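Local coordinates for possible translation initiation inhibitor (Rhodopseudomonas palustris, PDB 3LME), which is of unknown function but belongs to the YjgF-like clan of small alpha/beta proteins and forms a trimer here, at residues T9-I13 / M34-R39; R51-F56 / D118-I122; M59-A63 / I122-F126. The protein carries 1 engineered substitution. One frame throughout, in Å; residues are numbered along the deposited sequence.

Interaction 1 (T9-I13 / M34-R39); sequences TDKTI and MHGTDR. Engineered in segment 34-39: His-35 (natural residue Arg).
The guanidinium group of Arg-39 lies against the backbone of residues 9-12, where a loop between the first two strands of this YjgF-like alpha/beta fold meets the turn that follows strand 28-35. Two side chains carry most of the contact, one from each segment: Arg-39 reaching out to the loop, and Ile-13 reaching back. With CG placed between the backbone N and the carbonyl carbon (chi1 49°) and a bend further out at chi3, Arg-39 brings its flat group in among the backbone oxygens of 9-12. Asp-10 O sits over the centre of one guanidinium face, 3.1 Å from Arg-39 CZ, and makes no hydrogen bond there. At the edge, in the guanidinium plane, Arg-39 NE donates to Thr-12 O at 2.8 Å in a nearly straight bond, 168° at the hydrogen, although the donor stands above the plane of that carbonyl. One oxygen over the face and another at the edge probably fix the rotation of the group. The Asp-10 carboxylate is too far for a salt bridge, Asp-10 OD2 lying 6.3 Å from Arg-39 NH2; the nearer charge to OD2 is Lys-11 NZ, and that pair is itself long.

Ile-13 makes the apolar half. Its side chain slides past that of Met-34, running the opposite way, with Ile-13 CG1 4.1 Å from Met-34 SD. It crosses Thr-37 at about a right angle. Asn-58 of helix 48-64 touches both Ile-13 and Thr-37, while Met-34 packs on Met-59 and Ala-62 of the same helix. Between Met-34 and Thr-37 the chain turns at Gly-36, the centre of an inverse gamma turn, just after the engineered His-35. At the end of Ile-13, CD1 comes within 3.5 Å of Thr-37 OG1 and 4.0 Å of Arg-39 CA.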
loop_
_atom_site.group_PDB
_atom_site.type_symbol
_atom_site.label_atom_id
_atom_site.label_comp_id
_atom_site.label_asym_id
_atom_site.label_seq_id
_atom_site.Cartn_x
_atom_site.Cartn_y
_atom_site.Cartn_z
ATOM N N THR A 9 -3.581 8.682 -22.428
ATOM C CA THR A 9 -3.227 9.928 -23.086
ATOM C C THR A 9 -1.994 9.690 -23.941
ATOM O O THR A 9 -1.431 8.598 -23.901
ATOM C CB THR A 9 -3.052 10.990 -21.994
ATOM O OG1 THR A 9 -4.280 11.717 -21.896
ATOM C CG2 THR A 9 -1.917 11.943 -22.247
ATOM N N ASP A 10 -1.590 10.656 -24.757
ATOM C CA ASP A 10 -0.407 10.411 -25.602
ATOM C C ASP A 10 0.913 10.630 -24.847
ATOM O O ASP A 10 1.999 10.440 -25.405
ATOM C CB ASP A 10 -0.481 11.134 -26.965
ATOM C CG ASP A 10 -0.228 12.646 -26.873
ATOM O OD1 ASP A 10 -0.025 13.278 -27.943
ATOM O OD2 ASP A 10 -0.227 13.231 -25.763
ATOM N N LYS A 11 0.798 10.995 -23.563
ATOM C CA LYS A 11 1.961 11.103 -22.648
ATOM C C LYS A 11 2.066 9.915 -21.651
ATOM O O LYS A 11 3.049 9.782 -20.928
ATOM C CB LYS A 11 1.966 12.457 -21.925
ATOM C CG LYS A 11 2.567 13.609 -22.739
ATOM C CD LYS A 11 1.687 14.907 -22.653
ATOM C CE LYS A 11 2.200 16.026 -23.592
ATOM N NZ LYS A 11 1.104 16.670 -24.407
ATOM N N THR A 12 1.084 9.023 -21.723
ATOM C CA THR A 12 0.737 8.040 -20.706
ATOM C C THR A 12 0.853 6.597 -21.221
ATOM O O THR A 12 0.870 6.375 -22.428
ATOM C CB THR A 12 -0.712 8.332 -20.257
ATOM O OG1 THR A 12 -0.705 8.922 -18.956
ATOM C CG2 THR A 12 -1.585 7.120 -20.267
ATOM N N ILE A 13 0.979 5.643 -20.289
ATOM C CA ILE A 13 0.886 4.194 -20.541
ATOM C C ILE A 13 -0.493 3.873 -21.119
ATOM O O ILE A 13 -1.445 4.589 -20.871
ATOM C CB ILE A 13 1.149 3.387 -19.204
ATOM C CG1 ILE A 13 2.637 3.231 -18.952
ATOM C CG2 ILE A 13 0.513 1.999 -19.179
ATOM C CD1 ILE A 13 3.354 2.408 -19.979
ATOM N N MET A 34 3.305 1.150 -11.681
ATOM C CA MET A 34 4.034 1.568 -12.861
ATOM C C MET A 34 5.414 0.943 -12.902
ATOM O O MET A 34 6.058 0.769 -11.869
ATOM C CB MET A 34 4.195 3.079 -12.844
ATOM C CG MET A 34 2.919 3.834 -13.255
ATOM S SD MET A 34 2.306 3.410 -14.884
ATOM C CE MET A 34 0.697 4.080 -14.670
ATOM N N HIS A 35 5.882 0.575 -14.084
ATOM C CA HIS A 35 7.289 0.229 -14.185
ATOM C C HIS A 35 7.951 0.828 -15.398
ATOM O O HIS A 35 7.301 1.542 -16.164
ATOM C CB HIS A 35 7.572 -1.271 -13.983
ATOM C CG HIS A 35 6.714 -2.169 -14.796
ATOM N ND1 HIS A 35 7.161 -2.771 -15.956
ATOM C CD2 HIS A 35 5.434 -2.577 -14.624
ATOM C CE1 HIS A 35 6.187 -3.500 -16.477
ATOM N NE2 HIS A 35 5.125 -3.393 -15.694
ATOM N N GLY A 36 9.248 0.573 -15.549
ATOM C CA GLY A 36 10.099 1.279 -16.513
ATOM C C GLY A 36 9.959 0.813 -17.946
ATOM O O GLY A 36 10.961 0.598 -18.635
ATOM N N THR A 37 8.718 0.664 -18.407
ATOM C CA THR A 37 8.456 0.327 -19.802
ATOM C C THR A 37 8.304 1.585 -20.641
ATOM O O THR A 37 7.946 2.640 -20.115
ATOM C CB THR A 37 7.151 -0.419 -19.958
ATOM O OG1 THR A 37 6.112 0.365 -19.366
ATOM C CG2 THR A 37 7.231 -1.770 -19.307
ATOM N N ASP A 38 8.576 1.443 -21.942
ATOM C CA ASP A 38 8.351 2.471 -22.941
ATOM C C ASP A 38 6.882 2.476 -23.252
ATOM O O ASP A 38 6.333 1.437 -23.583
ATOM C CB ASP A 38 9.151 2.111 -24.212
ATOM C CG ASP A 38 8.906 3.072 -25.405
ATOM O OD1 ASP A 38 7.740 3.443 -25.693
ATOM O OD2 ASP A 38 9.909 3.431 -26.069
ATOM N N ARG A 39 6.256 3.648 -23.198
ATOM C CA ARG A 39 4.807 3.758 -23.403
ATOM C C ARG A 39 4.322 3.226 -24.742
ATOM O O ARG A 39 3.186 2.768 -24.843
ATOM C CB ARG A 39 4.277 5.183 -23.149
ATOM C CG ARG A 39 5.000 6.347 -23.825
ATOM C CD ARG A 39 4.112 7.611 -23.853
ATOM N NE ARG A 39 2.740 7.348 -24.341
ATOM C CZ ARG A 39 2.345 7.372 -25.630
ATOM N NH1 ARG A 39 3.194 7.645 -26.622
ATOM N NH2 ARG A 39 1.078 7.121 -25.949
#

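Interaction 2 (R51-F56 / D118-I122); sequences RIRRMF and DIAEI
Asp-118 OD1 has two partners: Arg-51 NE of the helix, 3.1 Å away, and the backbone Ile-119 N at 2.7 Å. The second bond uses the anti lone pair of OD1. The first is a weak hydrogen bond (129°), but it belongs to a salt bridge in which the guanidinium and carboxylate planes stand 60° apart. The other carboxylate oxygen, OD2, is hydrogen-bonded to ND1 of the engineered His-35, so both oxygens of this buried acid have partners.

Deeper in, the contact is apolar. Met-55 has its CG anti to the backbone N, which sends the chain out to the strand before it bends at chi3. Met-55 SD then settles 3.6 Å from Ala-120 CB, and Met-55 CG meets Ile-122 CG2. Phe-56 crosses Ile-122 at about a right angle, and CE1 of its ring approaches the CD1 tip of the isoleucine at 3.5 Å. Nearer Arg-51, Ile-52 CG1 rests 4.2 Å from Ala-120 CB, and Ile-52 CD1 lies near Ile-119 CD1; Ile-52 also touches Val-89 and Val-93 of helix 83-98.

Helix 51-56 and strand 120-122 run nearly parallel, 17° between directions and 8.8 Å between axes, the layered helix-on-sheet packing of the YjgF-like fold.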
loop_
_atom_site.group_PDB
_atom_site.type_symbol
_atom_site.label_atom_id
_atom_site.label_comp_id
_atom_site.label_asym_id
_atom_site.label_seq_id
_atom_site.Cartn_x
_atom_site.Cartn_y
_atom_site.Cartn_z
ATOM N N ARG A 51 15.924 2.745 -16.378
ATOM C CA ARG A 51 14.730 1.955 -16.046
ATOM C C ARG A 51 13.905 2.581 -14.948
ATOM O O ARG A 51 12.696 2.716 -15.069
ATOM C CB ARG A 51 15.133 0.574 -15.598
ATOM C CG ARG A 51 13.998 -0.382 -15.551
ATOM C CD ARG A 51 13.750 -1.022 -16.908
ATOM N NE ARG A 51 13.509 -2.442 -16.710
ATOM C CZ ARG A 51 14.430 -3.391 -16.883
ATOM N NH1 ARG A 51 14.110 -4.662 -16.645
ATOM N NH2 ARG A 51 15.647 -3.076 -17.320
ATOM N N ILE A 52 14.580 2.961 -13.875
ATOM C CA ILE A 52 13.945 3.573 -12.750
ATOM C C ILE A 52 13.440 4.980 -13.054
ATOM O O ILE A 52 12.291 5.311 -12.675
ATOM C CB ILE A 52 14.870 3.551 -11.549
ATOM C CG1 ILE A 52 14.828 2.159 -10.921
ATOM C CG2 ILE A 52 14.439 4.598 -10.523
ATOM C CD1 ILE A 52 16.021 1.834 -10.111
ATOM N N ARG A 53 14.261 5.808 -13.725
ATOM C CA ARG A 53 13.799 7.147 -14.165
ATOM C C ARG A 53 12.501 7.001 -14.981
ATOM O O ARG A 53 11.519 7.722 -14.753
ATOM C CB ARG A 53 14.890 7.923 -14.932
ATOM C CG ARG A 53 14.470 9.298 -15.507
ATOM C CD ARG A 53 13.791 10.199 -14.435
ATOM N NE ARG A 53 13.346 11.551 -14.862
ATOM C CZ ARG A 53 14.104 12.654 -14.824
ATOM N NH1 ARG A 53 15.360 12.571 -14.424
ATOM N NH2 ARG A 53 13.610 13.837 -15.193
ATOM N N ARG A 54 12.481 6.015 -15.868
ATOM C CA ARG A 54 11.333 5.796 -16.713
ATOM C C ARG A 54 10.109 5.315 -15.950
ATOM O O ARG A 54 8.976 5.629 -16.326
ATOM C CB ARG A 54 11.673 4.812 -17.824
ATOM C CG ARG A 54 10.621 4.696 -18.920
ATOM C CD ARG A 54 10.533 6.000 -19.624
ATOM N NE ARG A 54 10.035 5.800 -20.974
ATOM C CZ ARG A 54 10.791 5.765 -22.066
ATOM N NH1 ARG A 54 12.106 5.906 -21.987
ATOM N NH2 ARG A 54 10.208 5.572 -23.247
ATOM N N MET A 55 10.329 4.531 -14.897
ATOM C CA MET A 55 9.252 4.123 -13.994
ATOM C C MET A 55 8.645 5.368 -13.343
ATOM O O MET A 55 7.418 5.547 -13.351
ATOM C CB MET A 55 9.786 3.158 -12.948
ATOM C CG MET A 55 8.802 2.741 -11.846
ATOM S SD MET A 55 9.633 1.656 -10.667
ATOM C CE MET A 55 10.678 2.854 -9.805
ATOM N N PHE A 56 9.504 6.256 -12.835
ATOM C CA PHE A 56 9.012 7.510 -12.263
ATOM C C PHE A 56 8.275 8.410 -13.270
ATOM O O PHE A 56 7.176 8.910 -12.968
ATOM C CB PHE A 56 10.132 8.261 -11.592
ATOM C CG PHE A 56 10.424 7.788 -10.218
ATOM C CD1 PHE A 56 9.660 8.208 -9.159
ATOM C CD2 PHE A 56 11.476 6.920 -9.980
ATOM C CE1 PHE A 56 9.947 7.783 -7.873
ATOM C CE2 PHE A 56 11.774 6.462 -8.674
ATOM C CZ PHE A 56 11.015 6.889 -7.634
ATOM N N ASP A 118 10.718 -7.368 -14.221
ATOM C CA ASP A 118 11.301 -6.038 -14.030
ATOM C C ASP A 118 12.036 -5.925 -12.686
ATOM O O ASP A 118 11.844 -6.751 -11.784
ATOM C CB ASP A 118 10.208 -4.962 -14.142
ATOM C CG ASP A 118 10.734 -3.626 -14.714
ATOM O OD1 ASP A 118 11.766 -3.088 -14.230
ATOM O OD2 ASP A 118 10.105 -3.109 -15.669
ATOM N N ILE A 119 12.880 -4.905 -12.563
ATOM C CA ILE A 119 13.620 -4.663 -11.331
ATOM C C ILE A 119 12.940 -3.745 -10.307
ATOM O O ILE A 119 13.392 -3.647 -9.183
ATOM C CB ILE A 119 15.024 -4.124 -11.620
ATOM C CG1 ILE A 119 14.973 -2.656 -12.070
ATOM C CG2 ILE A 119 15.716 -5.016 -12.617
ATOM C CD1 ILE A 119 16.337 -2.055 -12.293
ATOM N N ALA A 120 11.865 -3.079 -10.682
ATOM C CA ALA A 120 11.248 -2.091 -9.814
ATOM C C ALA A 120 9.854 -1.755 -10.296
ATOM O O ALA A 120 9.621 -1.612 -11.498
ATOM C CB ALA A 120 12.094 -0.830 -9.731
ATOM N N GLU A 121 8.932 -1.633 -9.354
ATOM C CA GLU A 121 7.590 -1.195 -9.659
ATOM C C GLU A 121 7.200 -0.211 -8.560
ATOM O O GLU A 121 7.678 -0.339 -7.432
ATOM C CB GLU A 121 6.672 -2.401 -9.675
ATOM C CG GLU A 121 5.263 -2.129 -10.140
ATOM C CD GLU A 121 4.533 -3.408 -10.498
ATOM O OE1 GLU A 121 3.299 -3.365 -10.656
ATOM O OE2 GLU A 121 5.192 -4.467 -10.630
ATOM N N ILE A 122 6.369 0.780 -8.886
ATOM C CA ILE A 122 6.064 1.830 -7.919
ATOM C C ILE A 122 4.586 2.108 -7.826
ATOM O O ILE A 122 3.906 2.021 -8.814
ATOM C CB ILE A 122 6.889 3.147 -8.173
ATOM C CG1 ILE A 122 6.646 4.186 -7.066
ATOM C CG2 ILE A 122 6.552 3.791 -9.522
ATOM C CD1 ILE A 122 7.713 5.253 -6.973
#

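Interaction 3 (M59-A63 / I122-F126); sequences MLAAA and IDGTF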
loop_
_atom_site.group_PDB
_atom_site.type_symbol
_atom_site.label_atom_id
_atom_site.label_comp_id
_atom_site.label_asym_id
_atom_site.label_seq_id
_atom_site.Cartn_x
_atom_site.Cartn_y
_atom_site.Cartn_z
ATOM N N MET A 59 4.826 7.066 -14.047
ATOM C CA MET A 59 3.926 7.279 -12.902
ATOM C C MET A 59 3.489 8.743 -12.955
ATOM O O MET A 59 2.273 9.029 -12.888
ATOM C CB MET A 59 4.604 6.919 -11.548
ATOM C CG MET A 59 3.748 7.136 -10.271
ATOM S SD MET A 59 4.561 7.175 -8.636
ATOM C CE MET A 59 5.754 8.505 -8.802
ATOM N N LEU A 60 4.467 9.655 -13.119
ATOM C CA LEU A 60 4.197 11.110 -13.067
ATOM C C LEU A 60 3.303 11.605 -14.206
ATOM O O LEU A 60 2.539 12.540 -14.024
ATOM C CB LEU A 60 5.486 11.940 -12.956
ATOM C CG LEU A 60 6.140 11.835 -11.569
ATOM C CD1 LEU A 60 7.564 12.313 -11.577
ATOM C CD2 LEU A 60 5.313 12.518 -10.415
ATOM N N ALA A 61 3.398 10.946 -15.357
ATOM C CA ALA A 61 2.541 11.217 -16.496
ATOM C C ALA A 61 1.094 10.826 -16.196
ATOM O O ALA A 61 0.160 11.573 -16.463
ATOM C CB ALA A 61 3.047 10.492 -17.726
ATOM N N ALA A 62 0.898 9.643 -15.652
ATOM C CA ALA A 62 -0.438 9.259 -15.273
ATOM C C ALA A 62 -0.943 10.316 -14.291
ATOM O O ALA A 62 -2.065 10.802 -14.436
ATOM C CB ALA A 62 -0.449 7.874 -14.672
ATOM N N ALA A 63 -0.104 10.733 -13.344
ATOM C CA ALA A 63 -0.561 11.686 -12.333
ATOM C C ALA A 63 -0.943 13.023 -12.965
ATOM O O ALA A 63 -2.020 13.556 -12.718
ATOM C CB ALA A 63 0.461 11.874 -11.288
ATOM N N ILE A 122 6.369 0.780 -8.886
ATOM C CA ILE A 122 6.064 1.830 -7.919
ATOM C C ILE A 122 4.586 2.108 -7.826
ATOM O O ILE A 122 3.906 2.021 -8.814
ATOM C CB ILE A 122 6.889 3.147 -8.173
ATOM C CG1 ILE A 122 6.646 4.186 -7.066
ATOM C CG2 ILE A 122 6.552 3.791 -9.522
ATOM C CD1 ILE A 122 7.713 5.253 -6.973
ATOM N N ASP A 123 4.113 2.418 -6.622
ATOM C CA ASP A 123 2.732 2.846 -6.354
ATOM C C ASP A 123 2.691 4.276 -5.848
ATOM O O ASP A 123 3.311 4.588 -4.835
ATOM C CB ASP A 123 2.103 1.992 -5.273
ATOM C CG ASP A 123 1.724 0.637 -5.762
ATOM O OD1 ASP A 123 1.854 0.401 -6.991
ATOM O OD2 ASP A 123 1.294 -0.187 -4.911
ATOM N N GLY A 124 1.944 5.132 -6.533
ATOM C CA GLY A 124 1.929 6.536 -6.211
ATOM C C GLY A 124 0.529 6.947 -5.906
ATOM O O GLY A 124 -0.394 6.527 -6.598
ATOM N N THR A 125 0.387 7.760 -4.861
ATOM C CA THR A 125 -0.885 8.354 -4.423
ATOM C C THR A 125 -0.692 9.863 -4.245
ATOM O O THR A 125 0.260 10.304 -3.615
ATOM C CB THR A 125 -1.341 7.708 -3.112
ATOM O OG1 THR A 125 -1.315 6.294 -3.282
ATOM C CG2 THR A 125 -2.745 8.148 -2.721
ATOM N N PHE A 126 -1.579 10.645 -4.845
ATOM C CA PHE A 126 -1.403 12.092 -4.904
ATOM C C PHE A 126 -2.630 12.814 -4.338
ATOM O O PHE A 126 -3.764 12.311 -4.413
ATOM C CB PHE A 126 -1.159 12.543 -6.340
ATOM C CG PHE A 126 0.087 11.960 -6.980
ATOM C CD1 PHE A 126 0.131 10.624 -7.392
ATOM C CD2 PHE A 126 1.185 12.753 -7.223
ATOM C CE1 PHE A 126 1.267 10.102 -7.986
ATOM C CE2 PHE A 126 2.322 12.240 -7.821
ATOM C CZ PHE A 126 2.374 10.914 -8.201
#
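No hydrogen bond crosses between helix 59-63 and strand 122-126; the contact is made wholly by apolar packing, and it falls into three kinds. The first is a CH-pi contact. Ala-63 CB stands over the centre of one face of the Phe-126 ring, 3.8 Å from the centroid and only 13° off the ring normal, so the methyl group sits almost squarely over the ring.

The second kind is contact at the ring's rim. Leu-60 crosses Phe-126 at about a right angle and brings Leu-60 CD2 in near the ring plane, 4.0 Å from Phe-126 CE2. Met-59 CE also lies near that plane, 4.2 Å from Phe-126 CZ. With CG anti to its carbonyl carbon, Phe-126 carries the ring to the helix, where it meets one methyl over a face and two near its edge.

The third kind is the thioether against the strand. Met-59 leaves the helix with CG anti to the backbone N (chi1 179°), stays extended at chi2 and turns only at chi3, which sets SD against the strand backbone and points CE to the phenylalanine. Met-59 SD rests 3.6 Å from Gly-124 CA, where no side chain intervenes, and lies 4.0 Å from each of CG1, CG2 and CD1 of Ile-122.

The helix and strand segments run 9.6 Å apart at an angle of 29°. Leu-76 of strand 73-80 and Met-34 of strand 28-35 also touch Met-59, and Ala-73 and Ile-31 of those same strands touch Phe-126. Strand 120-127 is thus flanked by two sheet neighbours that share the packing under helix 48-64, while Asp-123 and Thr-125 point away from the helix and make weak contacts with Arg-75 of a neighbouring subunit.

Overall arrangement
Interactions 2 and 3 are two halves of one interface: both set helix 48-64 on strand 120-127, their centres are 12 Å apart, and Ile-122 belongs to both. Interaction 1 lies about 11 Å from the centre of each and closes earlier in the chain, before helix 48-64 begins. It joins the others through the sheet, where strand 28-35 neighbours strand 120-127 and Met-34 O lies 3.0 Å from Ile-122 N, and through the helix, since Met-34 CG packs 3.6 Å from Met-59 CA. Interactions 2 and 3 form the buried helix-sheet core, interaction 1 packs the 9-13 loop at its margin, and the far face of strand 120-127 meets another subunit.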